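Local coordinates for protein threonine synthase (Brucella melitensis bv. 1, PDB 4F4F) that probably catalyses the last step of threonine biosynthesis, converting O-phospho-L-homoserine and water to L-threonine and phosphate with the cofactor pyridoxal 5'-phosphate, at residues Q42-A45 / E46-R49; E83-G86 / T87-H90; V105-L108 / F109-P112. All coordinates share one frame; numbering follows the deposited sequence.

Followed from the N terminus, the three contacts come in series, none enclosing or crossing another, and each closes a short turn within one continuous run of chain. Contact 1 starts helix 45-49 at the surface, on the N-terminal part of the protein, its centre about 26 Å from the centre of each of the others. Contact 2 lies where helix 74-86 ends and the chain turns toward strand 96-100. Contact 3 lies where strand 103-107 gives way to the loop before helix 117-134, near the cofactor. Contacts 2 and 3 touch: R89 N probably donates to H110 O, and F88 packs on G111, which ties the end region of helix 74-86 to the loop after strand 103-107.

Contact 1: Q42-A45 / E46-R49; sequences QFTA and EQIR
T44 and Q47 grip each other in a capping box at the start of helix 45-49. T44 OG1 accepts from Q47 N at 3.1 Å, while the amide oxygen of Q47 comes back to take T44 N: OE1 lies 2.8 Å from that nitrogen, and the N-H points almost straight at it (168°). Threonine suits the N-cap because its short hydroxyl, placed between the backbone N and the carbonyl carbon (chi1 63°), can turn back over the first turn; the glutamine chain, extended beyond CG, reaches back to return the bond. Behind the box the helix continues with I48 N to T44 O and R49 N to A45 O, the latter 2.8 Å. F43 and I48 supply the apolar flank, CB of F43 lying 3.8 Å from I48 CG1, and I48 continues onto P249 and P277. Further along, the small A45 lets R49 NH1 approach its CB to 3.6 Å. R49 NH1 also forms a salt bridge to E46 OE2, 3.0 Å away, while its NH2 forms one with D250. Two backbone N-H groups at the helix start are thus satisfied by side-chain oxygens, and the arginine's charge is probably balanced by two carboxylates, those of E46 and D250.

Contact 2: E83-G86 / T87-H90; sequences EAYG and TFRH
T87 turns its hydroxyl back onto the last turn of helix 74-86, where OG1 donates to A84 O at 2.7 Å. The hydroxyl arrives nearly head-on to the carbonyl (C=O...O angle 165°), and T87 N adds a weak bond to the same oxygen at 3.3 Å, so A84 O is held twice. With chi1 at 73°, OG1 sits between its own backbone N and carbonyl carbon, while the methyl CG2 lies against A84 O and E83 O. A beta-branched residue with a hydroxyl serves here as both donor and filler.

Beside this grip, and with it forming the close-packed part of the contact, Y85 and F88 pack with their side chains running side by side in the same direction. F88 CD1 approaches the edge of the tyrosine ring, 3.9 Å from Y85 CD1, with the two planes inclined at 57°. Their backbones are also joined, F88 N donating to Y85 O at 3.1 Å. The phenyl ring needs no polar partner in this buried place, whereas the tyrosine hydroxyl is satisfied by V119 O.

The looser side is polar. A water lies within hydrogen-bonding distance of both Y85 O (3.0 Å) and H90 O, linking the helix end to the loop. R89, at the centre of an inverse gamma turn, folds back so that NH2 donates to T87 O at 2.8 Å, and its guanidinium makes a cation-pi contact with W437. G86, a glycine with no side chain, lies on this exposed side.

Y85, T87 and F88 all rest on helix 117-134, touching L123, Q122 and D118, and Y85 also meets Y56 edge-to-face; beyond them the chain leads on to strand 96-100.

Contact 3: V105-L108 / F109-P112; sequences VLEL and FHGP
E107 and H110 are joined by a His-carboxylate hydrogen bond, the polar centre of this turn. H110 NE2 donates to E107 OE1 at 2.8 Å with an N-H...O angle of 167°. The oxygen lies in the plane of the imidazole, but the histidine meets it from above the carboxylate plane, 40° out. The other oxygen, OE2, is bonded to Y386 OH, so both ends of this buried carboxylate have a partner, and the pairing probably steadies its negative charge.

Aromatic packing comes from F109. E107 CB lies over one face of its ring in a CH-pi contact, 4.0 Å from the centroid, and E107 CD comes within 3.4 Å of F109 CZ. The ring gets there because CG stands between the backbone N and the carbonyl carbon (chi1 55°), turning the phenyl back toward the glutamate. It also meets H416 edge-to-face.

E107 ends strand 103-107, which lies between strands 96-100 and 409-413 in the mixed sheet that includes strands 253-258 and 278-285. The turn leads toward helix 117-134, the F109 side chain lying about 8 Å from the bound pyridoxal phosphate. L108 packs against L412 and Y238, an apolar residue suited to this interior.

Two waters link the backbone across the turn. One donates to E107 O (2.7 Å) and accepts from H110 N (3.0 Å); another accepts from G111 N at 2.8 Å and lies close to L108 O.

Contact 1: Q42-A45 / E46-R49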
ATOM      1  N   GLN A  42      19.988   9.840   3.833  1.00 12.95           N
ATOM      2  CA  GLN A  42      20.184   9.871   5.263  1.00 13.18           C
ATOM      3  C   GLN A  42      19.780  11.202   5.862  1.00 13.65           C
ATOM      4  O   GLN A  42      20.031  12.261   5.293  1.00 14.05           O
ATOM      5  CB  GLN A  42      21.645   9.585   5.616  1.00 13.34           C
ATOM      6  CG  GLN A  42      22.073   8.210   5.199  1.00 12.85           C
ATOM      7  CD  GLN A  42      21.382   7.152   6.019  1.00 12.41           C
ATOM      8  OE1 GLN A  42      21.393   7.203   7.253  1.00 13.23           O
ATOM      9  NE2 GLN A  42      20.792   6.177   5.348  1.00 11.94           N
ATOM     10  N   PHE A  43      19.186  11.117   7.050  1.00 14.03           N
ATOM     11  CA  PHE A  43      18.884  12.278   7.891  1.00 15.16           C
ATOM     12  C   PHE A  43      19.572  12.130   9.239  1.00 15.54           C
ATOM     13  O   PHE A  43      19.372  11.131   9.929  1.00 15.82           O
ATOM     14  CB  PHE A  43      17.369  12.389   8.137  1.00 15.92           C
ATOM     15  CG  PHE A  43      16.614  12.967   7.000  1.00 16.49           C
ATOM     16  CD1 PHE A  43      16.405  12.245   5.844  1.00 16.35           C
ATOM     17  CD2 PHE A  43      16.089  14.245   7.092  1.00 18.22           C
ATOM     18  CE1 PHE A  43      15.708  12.797   4.780  1.00 16.97           C
ATOM     19  CE2 PHE A  43      15.377  14.789   6.040  1.00 18.85           C
ATOM     20  CZ  PHE A  43      15.196  14.066   4.882  1.00 17.75           C
ATOM     21  N   THR A  44      20.386  13.114   9.618  1.00 16.22           N
ATOM     22  CA  THR A  44      20.939  13.187  10.975  1.00 16.42           C
ATOM     23  C   THR A  44      19.860  13.600  11.970  1.00 16.07           C
ATOM     24  O   THR A  44      18.794  14.049  11.567  1.00 15.40           O
ATOM     25  CB  THR A  44      22.056  14.243  11.105  1.00 17.20           C
ATOM     26  OG1 THR A  44      21.478  15.533  10.837  1.00 16.74           O
ATOM     27  CG2 THR A  44      23.229  13.900  10.156  1.00 17.58           C
ATOM     28  N   ALA A  45      20.135  13.427  13.259  1.00 16.35           N
ATOM     29  CA  ALA A  45      19.202  13.893  14.316  1.00 16.52           C
ATOM     30  C   ALA A  45      18.844  15.380  14.106  1.00 16.73           C
ATOM     31  O   ALA A  45      17.688  15.761  14.162  1.00 16.00           O
ATOM     32  CB  ALA A  45      19.795  13.671  15.703  1.00 16.95           C
ATOM     33  N   GLU A  46      19.834  16.217  13.831  1.00 17.74           N
ATOM     34  CA  GLU A  46      19.556  17.655  13.635  1.00 18.33           C
ATOM     35  C   GLU A  46      18.692  17.905  12.396  1.00 17.24           C
ATOM     36  O   GLU A  46      17.879  18.800  12.408  1.00 16.44           O
ATOM     37  CB  GLU A  46      20.862  18.476  13.502  1.00 19.84           C
ATOM     38  CG  GLU A  46      21.535  18.734  14.808  1.00 21.47           C
ATOM     39  CD  GLU A  46      20.703  19.630  15.688  1.00 22.36           C
ATOM     40  OE1 GLU A  46      20.039  20.554  15.183  1.00 23.98           O
ATOM     41  OE2 GLU A  46      20.696  19.389  16.885  1.00 23.61           O
ATOM     42  N   GLN A  47      18.895  17.117  11.330  1.00 16.67           N
ATOM     43  CA  GLN A  47      18.104  17.259  10.128  1.00 16.16           C
ATOM     44  C   GLN A  47      16.661  16.854  10.417  1.00 14.88           C
ATOM     45  O   GLN A  47      15.755  17.418   9.838  1.00 14.20           O
ATOM     46  CB  GLN A  47      18.665  16.453   8.941  1.00 16.66           C
ATOM     47  CG  GLN A  47      19.840  17.132   8.283  1.00 18.19           C
ATOM     48  CD  GLN A  47      20.800  16.221   7.522  1.00 19.22           C
ATOM     49  OE1 GLN A  47      20.754  14.989   7.588  1.00 18.72           O
ATOM     50  NE2 GLN A  47      21.743  16.869   6.823  1.00 20.91           N
ATOM     51  N   ILE A  48      16.452  15.899  11.320  1.00 14.12           N
ATOM     52  CA  ILE A  48      15.086  15.534  11.712  1.00 13.61           C
ATOM     53  C   ILE A  48      14.500  16.627  12.616  1.00 13.82           C
ATOM     54  O   ILE A  48      13.348  17.048  12.427  1.00 13.04           O
ATOM     55  CB  ILE A  48      15.008  14.123  12.365  1.00 13.38           C
ATOM     56  CG1 ILE A  48      15.467  13.039  11.366  1.00 13.10           C
ATOM     57  CG2 ILE A  48      13.600  13.866  12.901  1.00 12.82           C
ATOM     58  CD1 ILE A  48      15.669  11.665  12.016  1.00 13.16           C
ATOM     59  N   ARG A  49      15.288  17.109  13.578  1.00 14.91           N
ATOM     60  CA  ARG A  49      14.822  18.245  14.399  1.00 15.64           C
ATOM     61  C   ARG A  49      14.384  19.424  13.527  1.00 15.10           C
ATOM     62  O   ARG A  49      13.384  20.083  13.827  1.00 14.70           O
ATOM     63  CB  ARG A  49      15.844  18.665  15.430  1.00 17.54           C
ATOM     64  CG  ARG A  49      16.004  17.659  16.571  1.00 18.78           C
ATOM     65  CD  ARG A  49      16.796  18.182  17.757  1.00 20.86           C
ATOM     66  NE  ARG A  49      17.250  17.047  18.550  1.00 21.70           N
ATOM     67  CZ  ARG A  49      18.408  16.405  18.351  1.00 23.80           C
ATOM     68  NH1 ARG A  49      19.292  16.829  17.438  1.00 24.71           N
ATOM     69  NH2 ARG A  49      18.726  15.343  19.103  1.00 24.33           N
TER

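Contact 2: E83-G86 / T87-H90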
ATOM      1  N   GLU A  83      -0.823  18.860  -4.425  1.00 18.04           N
ATOM      2  CA  GLU A  83      -2.103  18.434  -5.024  1.00 18.76           C
ATOM      3  C   GLU A  83      -2.533  17.039  -4.527  1.00 16.85           C
ATOM      4  O   GLU A  83      -3.697  16.837  -4.194  1.00 16.87           O
ATOM      5  CB  GLU A  83      -2.042  18.509  -6.557  1.00 21.28           C
ATOM      6  CG  GLU A  83      -1.963  19.967  -7.007  1.00 24.17           C
ATOM      7  CD  GLU A  83      -1.876  20.175  -8.511  1.00 27.53           C
ATOM      8  OE1 GLU A  83      -1.706  19.174  -9.245  1.00 30.47           O
ATOM      9  OE2 GLU A  83      -1.956  21.368  -8.925  1.00 29.21           O
ATOM     10  N   ALA A  84      -1.586  16.111  -4.450  1.00 15.31           N
ATOM     11  CA  ALA A  84      -1.849  14.795  -3.923  1.00 14.49           C
ATOM     12  C   ALA A  84      -2.506  14.837  -2.530  1.00 13.95           C
ATOM     13  O   ALA A  84      -3.542  14.190  -2.282  1.00 13.89           O
ATOM     14  CB  ALA A  84      -0.557  13.954  -3.878  1.00 13.69           C
ATOM     15  N   TYR A  85      -1.922  15.604  -1.627  1.00 13.55           N
ATOM     16  CA  TYR A  85      -2.397  15.583  -0.236  1.00 13.11           C
ATOM     17  C   TYR A  85      -3.516  16.595   0.032  1.00 13.46           C
ATOM     18  O   TYR A  85      -4.207  16.527   1.048  1.00 13.26           O
ATOM     19  CB  TYR A  85      -1.186  15.599   0.730  1.00 12.57           C
ATOM     20  CG  TYR A  85      -0.407  14.334   0.435  1.00 12.22           C
ATOM     21  CD1 TYR A  85      -0.994  13.073   0.632  1.00 11.95           C
ATOM     22  CD2 TYR A  85       0.860  14.385  -0.126  1.00 12.19           C
ATOM     23  CE1 TYR A  85      -0.350  11.919   0.283  1.00 11.67           C
ATOM     24  CE2 TYR A  85       1.529  13.217  -0.467  1.00 11.73           C
ATOM     25  CZ  TYR A  85       0.935  11.995  -0.250  1.00 11.59           C
ATOM     26  OH  TYR A  85       1.589  10.844  -0.622  1.00 11.08           O
ATOM     27  N   GLY A  86      -3.733  17.495  -0.908  1.00 14.06           N
ATOM     28  CA  GLY A  86      -4.923  18.339  -0.925  1.00 14.61           C
ATOM     29  C   GLY A  86      -6.196  17.506  -1.104  1.00 14.77           C
ATOM     30  O   GLY A  86      -7.284  17.969  -0.763  1.00 15.20           O
ATOM     31  N   THR A  87      -6.075  16.271  -1.602  1.00 14.14           N
ATOM     32  CA  THR A  87      -7.218  15.367  -1.672  1.00 14.51           C
ATOM     33  C   THR A  87      -7.604  14.725  -0.349  1.00 14.54           C
ATOM     34  O   THR A  87      -8.601  14.015  -0.268  1.00 14.95           O
ATOM     35  CB  THR A  87      -7.014  14.212  -2.686  1.00 14.27           C
ATOM     36  OG1 THR A  87      -6.084  13.255  -2.199  1.00 13.33           O
ATOM     37  CG2 THR A  87      -6.596  14.718  -4.096  1.00 14.52           C
ATOM     38  N   PHE A  88      -6.796  14.931   0.680  1.00 14.20           N
ATOM     39  CA  PHE A  88      -7.069  14.359   2.000  1.00 14.02           C
ATOM     40  C   PHE A  88      -7.826  15.406   2.810  1.00 15.15           C
ATOM     41  O   PHE A  88      -7.367  16.542   2.963  1.00 15.41           O
ATOM     42  CB  PHE A  88      -5.735  14.000   2.675  1.00 13.05           C
ATOM     43  CG  PHE A  88      -5.209  12.656   2.294  1.00 12.32           C
ATOM     44  CD1 PHE A  88      -4.842  12.385   0.997  1.00 12.28           C
ATOM     45  CD2 PHE A  88      -5.113  11.649   3.251  1.00 11.87           C
ATOM     46  CE1 PHE A  88      -4.411  11.120   0.629  1.00 11.94           C
ATOM     47  CE2 PHE A  88      -4.664  10.397   2.901  1.00 11.58           C
ATOM     48  CZ  PHE A  88      -4.310  10.143   1.589  1.00 11.66           C
ATOM     49  N   ARG A  89      -8.985  15.026   3.328  1.00 16.52           N
ATOM     50  CA  ARG A  89      -9.860  15.932   4.074  1.00 17.96           C
ATOM     51  C   ARG A  89      -9.421  15.919   5.537  1.00 17.16           C
ATOM     52  O   ARG A  89     -10.123  15.414   6.429  1.00 18.32           O
ATOM     53  CB  ARG A  89     -11.308  15.485   3.966  1.00 19.67           C
ATOM     54  CG  ARG A  89     -11.988  15.744   2.616  1.00 21.69           C
ATOM     55  CD  ARG A  89     -11.450  14.946   1.428  1.00 22.67           C
ATOM     56  NE  ARG A  89     -12.374  15.116   0.290  1.00 24.53           N
ATOM     57  CZ  ARG A  89     -12.215  14.636  -0.951  1.00 25.90           C
ATOM     58  NH1 ARG A  89     -13.164  14.867  -1.848  1.00 27.22           N
ATOM     59  NH2 ARG A  89     -11.145  13.931  -1.321  1.00 25.22           N
ATOM     60  N   HIS A  90      -8.223  16.399   5.776  1.00 15.98           N
ATOM     61  CA  HIS A  90      -7.729  16.599   7.122  1.00 15.21           C
ATOM     62  C   HIS A  90      -6.513  17.448   7.005  1.00 14.84           C
ATOM     63  O   HIS A  90      -5.620  17.153   6.192  1.00 14.33           O
ATOM     64  CB  HIS A  90      -7.377  15.289   7.871  1.00 14.53           C
ATOM     65  CG  HIS A  90      -7.283  15.496   9.347  1.00 14.24           C
ATOM     66  ND1 HIS A  90      -6.258  16.160   9.916  1.00 13.79           N
ATOM     67  CD2 HIS A  90      -8.181  15.194  10.376  1.00 14.23           C
ATOM     68  CE1 HIS A  90      -6.460  16.240  11.242  1.00 13.77           C
ATOM     69  NE2 HIS A  90      -7.643  15.656  11.526  1.00 13.96           N
TER
HETATM   70  O   HOH W   1      -4.784  18.053   3.593  1.00 19.55           O

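Contact 3: V105-L108 / F109-P112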
ATOM      1  N   VAL A 105      -3.276   6.040  17.515  1.00 12.39           N
ATOM      2  CA  VAL A 105      -3.663   5.471  16.241  1.00 12.20           C
ATOM      3  C   VAL A 105      -3.358   6.523  15.164  1.00 11.97           C
ATOM      4  O   VAL A 105      -3.703   7.695  15.350  1.00 11.74           O
ATOM      5  CB  VAL A 105      -5.155   5.107  16.255  1.00 12.64           C
ATOM      6  CG1 VAL A 105      -5.653   4.857  14.870  1.00 12.61           C
ATOM      7  CG2 VAL A 105      -5.378   3.859  17.131  1.00 13.05           C
ATOM      8  N   LEU A 106      -2.635   6.118  14.114  1.00 11.32           N
ATOM      9  CA  LEU A 106      -2.334   6.989  12.981  1.00 11.07           C
ATOM     10  C   LEU A 106      -3.404   6.716  11.924  1.00 11.29           C
ATOM     11  O   LEU A 106      -3.462   5.628  11.352  1.00 11.15           O
ATOM     12  CB  LEU A 106      -0.963   6.693  12.368  1.00 10.73           C
ATOM     13  CG  LEU A 106      -0.493   7.641  11.252  1.00 10.54           C
ATOM     14  CD1 LEU A 106      -0.513   9.089  11.739  1.00 10.55           C
ATOM     15  CD2 LEU A 106       0.927   7.255  10.868  1.00 10.53           C
ATOM     16  N   GLU A 107      -4.260   7.702  11.690  1.00 11.60           N
ATOM     17  CA  GLU A 107      -5.408   7.518  10.800  1.00 11.95           C
ATOM     18  C   GLU A 107      -4.989   7.769   9.365  1.00 11.81           C
ATOM     19  O   GLU A 107      -4.787   8.927   8.949  1.00 11.70           O
ATOM     20  CB  GLU A 107      -6.527   8.470  11.199  1.00 12.55           C
ATOM     21  CG  GLU A 107      -7.065   8.174  12.590  1.00 12.92           C
ATOM     22  CD  GLU A 107      -8.259   9.023  12.975  1.00 13.80           C
ATOM     23  OE1 GLU A 107      -8.403  10.175  12.474  1.00 13.87           O
ATOM     24  OE2 GLU A 107      -9.067   8.519  13.784  1.00 14.13           O
ATOM     25  N   LEU A 108      -4.896   6.702   8.597  1.00 11.78           N
ATOM     26  CA  LEU A 108      -4.526   6.813   7.177  1.00 11.90           C
ATOM     27  C   LEU A 108      -5.718   6.841   6.220  1.00 12.45           C
ATOM     28  O   LEU A 108      -5.577   6.531   5.017  1.00 12.84           O
ATOM     29  CB  LEU A 108      -3.573   5.671   6.838  1.00 11.64           C
ATOM     30  CG  LEU A 108      -2.324   5.580   7.713  1.00 11.41           C
ATOM     31  CD1 LEU A 108      -1.482   4.356   7.276  1.00 11.25           C
ATOM     32  CD2 LEU A 108      -1.546   6.899   7.667  1.00 11.21           C
ATOM     33  N   PHE A 109      -6.898   7.187   6.757  1.00 12.68           N
ATOM     34  CA  PHE A 109      -8.149   7.027   6.026  1.00 13.02           C
ATOM     35  C   PHE A 109      -8.915   8.324   5.755  1.00 13.57           C
ATOM     36  O   PHE A 109     -10.107   8.299   5.490  1.00 13.88           O
ATOM     37  CB  PHE A 109      -9.047   5.997   6.749  1.00 13.27           C
ATOM     38  CG  PHE A 109      -9.328   6.316   8.207  1.00 13.10           C
ATOM     39  CD1 PHE A 109     -10.114   7.403   8.573  1.00 13.44           C
ATOM     40  CD2 PHE A 109      -8.848   5.481   9.223  1.00 12.98           C
ATOM     41  CE1 PHE A 109     -10.404   7.680   9.939  1.00 13.52           C
ATOM     42  CE2 PHE A 109      -9.119   5.757  10.558  1.00 13.11           C
ATOM     43  CZ  PHE A 109      -9.912   6.855  10.918  1.00 13.26           C
ATOM     44  N   HIS A 110      -8.227   9.468   5.781  1.00 13.54           N
ATOM     45  CA  HIS A 110      -8.858  10.740   5.424  1.00 13.88           C
ATOM     46  C   HIS A 110      -8.802  11.108   3.958  1.00 14.29           C
ATOM     47  O   HIS A 110      -9.256  12.190   3.554  1.00 14.67           O
ATOM     48  CB  HIS A 110      -8.307  11.843   6.302  1.00 13.72           C
ATOM     49  CG  HIS A 110      -8.656  11.651   7.758  1.00 13.72           C
ATOM     50  ND1 HIS A 110      -9.822  12.058   8.275  1.00 14.01           N
ATOM     51  CD2 HIS A 110      -7.961  11.024   8.781  1.00 13.23           C
ATOM     52  CE1 HIS A 110      -9.871  11.717   9.565  1.00 14.27           C
ATOM     53  NE2 HIS A 110      -8.718  11.097   9.878  1.00 13.59           N
ATOM     54  N   GLY A 111      -8.254  10.212   3.139  1.00 14.15           N
ATOM     55  CA  GLY A 111      -8.161  10.446   1.712  1.00 14.33           C
ATOM     56  C   GLY A 111      -9.422  10.006   0.978  1.00 14.78           C
ATOM     57  O   GLY A 111     -10.368   9.533   1.616  1.00 14.65           O
ATOM     58  N   PRO A 112      -9.418  10.131  -0.363  1.00 15.05           N
ATOM     59  CA  PRO A 112     -10.620  10.025  -1.190  1.00 15.95           C
ATOM     60  C   PRO A 112     -11.348   8.712  -1.119  1.00 16.26           C
ATOM     61  O   PRO A 112     -12.528   8.698  -1.436  1.00 17.04           O
ATOM     62  CB  PRO A 112     -10.087  10.238  -2.620  1.00 16.25           C
ATOM     63  CG  PRO A 112      -8.858  11.012  -2.431  1.00 15.76           C
ATOM     64  CD  PRO A 112      -8.254  10.532  -1.161  1.00 15.01           C
TER
HETATM   65  O   HOH W   2      -5.419   9.996   6.526  1.00 12.01           O
HETATM   66  O   HOH W   3      -7.091   7.634   3.012  1.00 12.48           O